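Local atomic coordinates of aminoglycoside acetyltransferase meta-AAC0020 (Uncultured bacterium, PDB entry 5F47), a protein that probably transfers the acetyl group of acetyl coenzyme A to amino groups of aminoglycoside antibiotics, a reaction that inactivates them. Residues B[109-112]-B[113-117]; B[21-24]-B[25-28]. One frame throughout, in Å; residues are numbered along the deposited sequence.

Contact 1: residues B[109-112]-B[113-117]; sequences TATN and QFYTE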
loop_
_atom_site.group_PDB
_atom_site.type_symbol
_atom_site.label_atom_id
_atom_site.label_comp_id
_atom_site.label_asym_id
_atom_site.label_seq_id
_atom_site.Cartn_x
_atom_site.Cartn_y
_atom_site.Cartn_z
ATOM N N THR B 109 -13.597 13.098 -1.981
ATOM C CA THR B 109 -13.286 14.457 -2.412
ATOM C C THR B 109 -12.355 15.162 -1.418
ATOM O O THR B 109 -11.373 15.787 -1.826
ATOM C CB THR B 109 -14.567 15.267 -2.610
ATOM O OG1 THR B 109 -15.332 14.684 -3.681
ATOM C CG2 THR B 109 -14.246 16.718 -2.969
ATOM N N ALA B 110 -12.643 15.053 -0.122
ATOM C CA ALA B 110 -11.826 15.731 0.889
ATOM C C ALA B 110 -10.415 15.160 0.931
ATOM O O ALA B 110 -9.433 15.880 1.106
ATOM C CB ALA B 110 -12.487 15.617 2.261
ATOM N N THR B 111 -10.330 13.851 0.758
ATOM C CA THR B 111 -9.058 13.164 0.799
ATOM C C THR B 111 -8.196 13.587 -0.373
ATOM O O THR B 111 -7.032 13.956 -0.195
ATOM C CB THR B 111 -9.274 11.652 0.785
ATOM O OG1 THR B 111 -9.976 11.287 1.973
ATOM C CG2 THR B 111 -7.936 10.893 0.754
ATOM N N ASN B 112 -8.765 13.546 -1.573
ATOM C CA ASN B 112 -7.989 13.932 -2.746
ATOM C C ASN B 112 -7.627 15.411 -2.741
ATOM O O ASN B 112 -6.553 15.784 -3.211
ATOM C CB ASN B 112 -8.727 13.554 -4.027
ATOM C CG ASN B 112 -8.795 12.058 -4.209
ATOM O OD1 ASN B 112 -8.132 11.309 -3.478
ATOM N ND2 ASN B 112 -9.586 11.604 -5.172
ATOM N N GLN B 113 -8.512 16.262 -2.217
ATOM C CA GLN B 113 -8.197 17.669 -2.058
ATOM C C GLN B 113 -7.001 17.867 -1.117
ATOM O O GLN B 113 -6.109 18.673 -1.384
ATOM C CB GLN B 113 -9.413 18.420 -1.523
ATOM C CG GLN B 113 -9.174 19.905 -1.260
ATOM C CD GLN B 113 -8.879 20.702 -2.520
ATOM O OE1 GLN B 113 -9.347 20.366 -3.611
ATOM N NE2 GLN B 113 -8.095 21.765 -2.374
ATOM N N PHE B 114 -7.005 17.141 -0.003
ATOM C CA PHE B 114 -5.901 17.212 0.956
ATOM C C PHE B 114 -4.547 16.846 0.325
ATOM O O PHE B 114 -3.565 17.579 0.478
ATOM C CB PHE B 114 -6.203 16.287 2.136
ATOM C CG PHE B 114 -5.099 16.200 3.155
ATOM C CD1 PHE B 114 -4.854 17.260 4.019
ATOM C CD2 PHE B 114 -4.345 15.035 3.280
ATOM C CE1 PHE B 114 -3.848 17.171 4.975
ATOM C CE2 PHE B 114 -3.349 14.942 4.239
ATOM C CZ PHE B 114 -3.103 15.997 5.075
ATOM N N TYR B 115 -4.514 15.745 -0.412
ATOM C CA TYR B 115 -3.256 15.280 -0.967
ATOM C C TYR B 115 -2.859 16.130 -2.172
ATOM O O TYR B 115 -1.671 16.270 -2.478
ATOM C CB TYR B 115 -3.351 13.801 -1.312
ATOM C CG TYR B 115 -3.258 12.926 -0.077
ATOM C CD1 TYR B 115 -2.133 12.965 0.725
ATOM C CD2 TYR B 115 -4.287 12.068 0.258
ATOM C CE1 TYR B 115 -2.022 12.153 1.856
ATOM C CE2 TYR B 115 -4.192 11.238 1.391
ATOM C CZ TYR B 115 -3.059 11.294 2.168
ATOM O OH TYR B 115 -2.948 10.496 3.288
ATOM N N THR B 116 -3.848 16.731 -2.838
ATOM C CA THR B 116 -3.539 17.685 -3.913
ATOM C C THR B 116 -2.807 18.911 -3.371
ATOM O O THR B 116 -1.809 19.375 -3.952
ATOM C CB THR B 116 -4.821 18.152 -4.658
ATOM O OG1 THR B 116 -5.447 17.023 -5.277
ATOM C CG2 THR B 116 -4.497 19.192 -5.726
ATOM N N GLU B 117 -3.310 19.438 -2.265
ATOM C CA GLU B 117 -2.703 20.601 -1.628
ATOM C C GLU B 117 -1.270 20.301 -1.189
ATOM O O GLU B 117 -0.406 21.181 -1.225
ATOM C CB GLU B 117 -3.545 21.051 -0.433
ATOM C CG GLU B 117 -4.895 21.649 -0.811
ATOM C CD GLU B 117 -5.878 21.715 0.356
ATOM O OE1 GLU B 117 -5.642 21.052 1.395
ATOM O OE2 GLU B 117 -6.894 22.433 0.228
#
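Thr111 and Tyr115, with Asn112 and Thr116, pair four residues apart within the last turns of helix 103-117, a local helical contact in the beta-alpha-beta unit that runs from strand 86-94 to strand 122-128. The methyl CG2 of Thr111 lies alongside the Tyr115 ring, 3.8 Å from CE2, the two side chains pointing the same way. Thr111 OG1 is turned back to the carbonyl of Leu107, which leaves the methyl for the ring. Another neighbour of that ring is Phe114, whose CD2 stands 3.8 Å above the plane of the Tyr115 ring, over its centre. At its far end, Tyr115 OH is hydrogen-bonded to Ser74 OG. The polar counterpart is Asn112 O, which accepts two bonds from one residue: Thr116 N at 2.9 Å and Thr116 OG1 at 2.7 Å, reaching it from opposite faces of its carbonyl plane. The hydroxyl arrives there because it is anti to its own carbonyl carbon (chi1 -62°) and so folds back along the helix. On the exposed side, Gln113 bends at chi2 (65°) and sends NE2 to Glu117 OE2 at 2.9 Å. This bond is almost straight, at 175°, and lies in the amide plane of Gln113, but it meets the carboxylate from above its plane. Tyr58 and Phe60 of strand 57-64 turn edge-to-face with Phe114, while Leu156 of the second subunit packs on Tyr115 and Thr116. The chemistry thus divides the helix: methyl and aromatic groups meet the sheet, with the buried hydroxyls of Thr111 and Tyr115 both bonded, while the Gln113 amide and Glu117 carboxylate pair on the outer side and Thr116 adds a second donor to a backbone carbonyl near the C-terminal end.

Contact 2: residues B[21-24]-B[25-28]; sequences LPKF and IQLI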
loop_
_atom_site.group_PDB
_atom_site.type_symbol
_atom_site.label_atom_id
_atom_site.label_comp_id
_atom_site.label_asym_id
_atom_site.label_seq_id
_atom_site.Cartn_x
_atom_site.Cartn_y
_atom_site.Cartn_z
ATOM N N LEU B 21 -7.950 9.893 19.098
ATOM C CA LEU B 21 -8.053 8.446 19.305
ATOM C C LEU B 21 -9.495 7.951 19.491
ATOM O O LEU B 21 -9.842 6.908 18.938
ATOM C CB LEU B 21 -7.203 7.997 20.490
ATOM C CG LEU B 21 -7.130 6.478 20.670
ATOM C CD1 LEU B 21 -6.640 5.778 19.406
ATOM C CD2 LEU B 21 -6.242 6.142 21.855
ATOM N N PRO B 22 -10.339 8.672 20.264
ATOM C CA PRO B 22 -11.710 8.156 20.390
ATOM C C PRO B 22 -12.453 8.036 19.064
ATOM O O PRO B 22 -13.144 7.036 18.861
ATOM C CB PRO B 22 -12.392 9.195 21.293
ATOM C CG PRO B 22 -11.291 9.726 22.116
ATOM C CD PRO B 22 -10.132 9.825 21.166
ATOM N N LYS B 23 -12.317 9.022 18.177
ATOM C CA LYS B 23 -12.969 8.935 16.876
ATOM C C LYS B 23 -12.332 7.846 16.020
ATOM O O LYS B 23 -13.019 7.195 15.240
ATOM C CB LYS B 23 -12.923 10.283 16.152
ATOM C CG LYS B 23 -13.903 11.297 16.731
ATOM C CD LYS B 23 -13.723 12.664 16.091
ATOM C CE LYS B 23 -14.658 13.697 16.712
ATOM N NZ LYS B 23 -14.328 15.074 16.249
ATOM N N PHE B 24 -11.024 7.645 16.169
ATOM C CA PHE B 24 -10.325 6.590 15.436
ATOM C C PHE B 24 -10.889 5.222 15.844
ATOM O O PHE B 24 -11.189 4.386 14.986
ATOM C CB PHE B 24 -8.822 6.684 15.715
ATOM C CG PHE B 24 -7.942 5.806 14.844
ATOM C CD1 PHE B 24 -8.343 5.349 13.590
ATOM C CD2 PHE B 24 -6.681 5.449 15.305
ATOM C CE1 PHE B 24 -7.487 4.540 12.823
ATOM C CE2 PHE B 24 -5.828 4.672 14.555
ATOM C CZ PHE B 24 -6.224 4.206 13.316
ATOM N N ILE B 25 -11.069 5.025 17.145
ATOM C CA ILE B 25 -11.639 3.778 17.655
ATOM C C ILE B 25 -13.072 3.601 17.167
ATOM O O ILE B 25 -13.455 2.499 16.760
ATOM C CB ILE B 25 -11.562 3.731 19.190
ATOM C CG1 ILE B 25 -10.096 3.572 19.596
ATOM C CG2 ILE B 25 -12.398 2.571 19.769
ATOM C CD1 ILE B 25 -9.855 3.658 21.092
ATOM N N GLN B 26 -13.861 4.675 17.169
ATOM C CA GLN B 26 -15.211 4.602 16.594
ATOM C C GLN B 26 -15.176 4.159 15.135
ATOM O O GLN B 26 -15.991 3.331 14.708
ATOM C CB GLN B 26 -15.930 5.947 16.690
ATOM C CG GLN B 26 -16.456 6.320 18.050
ATOM C CD GLN B 26 -17.134 7.679 18.011
ATOM O OE1 GLN B 26 -18.142 7.867 17.318
ATOM N NE2 GLN B 26 -16.571 8.641 18.735
ATOM N N LEU B 27 -14.238 4.707 14.361
ATOM C CA LEU B 27 -14.121 4.314 12.962
ATOM C C LEU B 27 -13.742 2.841 12.831
ATOM O O LEU B 27 -14.295 2.130 11.995
ATOM C CB LEU B 27 -13.094 5.183 12.227
ATOM C CG LEU B 27 -12.971 4.834 10.739
ATOM C CD1 LEU B 27 -14.304 5.028 10.001
ATOM C CD2 LEU B 27 -11.865 5.649 10.076
ATOM N N ILE B 28 -12.814 2.386 13.670
ATOM C CA ILE B 28 -12.378 0.996 13.618
ATOM C C ILE B 28 -13.565 0.080 13.940
ATOM O O ILE B 28 -13.754 -0.940 13.281
ATOM C CB ILE B 28 -11.206 0.750 14.572
ATOM C CG1 ILE B 28 -9.970 1.507 14.077
ATOM C CG2 ILE B 28 -10.901 -0.751 14.669
ATOM C CD1 ILE B 28 -8.884 1.674 15.136
#
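Helix 21-34, which follows the first strand of this GNAT-type acetyltransferase, carries on its first two turns a CH-pi contact between Phe24 and Ile28. The terminal methyl CD1 of Ile28 sits over one face of the Phe24 ring, 3.9 Å from its centroid and only 10° off the ring normal, so the aromatic carbons are met from straight above and not at their rim. Phe24 CE1 is also 3.9 Å from Ile28 CD1. Two torsions bring them together: CG of Phe24 is anti to the backbone N (chi1 -170°), while Ile28 has CG1 anti to its carbonyl carbon (chi1 -67°), which swings the longer branch back over the preceding turn. The same branch brushes the backbone, with Ile28 CG1 3.3 Å from Phe24 O. One turn earlier a purely aliphatic pair repeats the four-residue spacing, Leu21 CG lying 3.9 Å from Ile25 CD1 where the two side chains cross obliquely. Beneath both pairs runs the helical backbone: Ile25 N reaches Leu21 O at 2.9 Å, and Ile28 N reaches Phe24 O at the same 2.9 Å. Gln26 extends along another side of the helix, its CG 3.5 Å from Pro22 O, and its OE1 takes a weak hydrogen bond from Ile68 N. Inward, Phe24 and Leu27 both rest on Val59 of strand 57-64, which places this helix against the sheet. Helix 45-53 closes on the flank, with Leu48 touching Leu21 and Leu51 touching Phe24, while Phe40 from a loop and Tyr80 of the second subunit meet Ile28. The Phe24-Ile28 pair therefore lies where the first helix, the next helix, the sheet and the dimer partner come together.

How the contacts relate
Contact 2 precedes contact 1 along the chain, and the two do not touch: their centres are 21 Å apart and their nearest atoms about 10 Å. Strand 57-64 connects them. Contact 1 packs on Tyr58 and Phe60 of that strand, contact 2 on Val59 and Leu63; this odd-even division is consistent with helices 103-117 and 21-34 lying on opposite faces of the sheet, as in other GNAT enzymes. Both also meet the second subunit. Neither supplies a ligand to the calcium site formed by Glu18, Asn53 and Asn55. The side chain of Phe114 is about 11 Å, and that of Phe24 about 12 Å, from a bound calcium ion, not necessarily the same one.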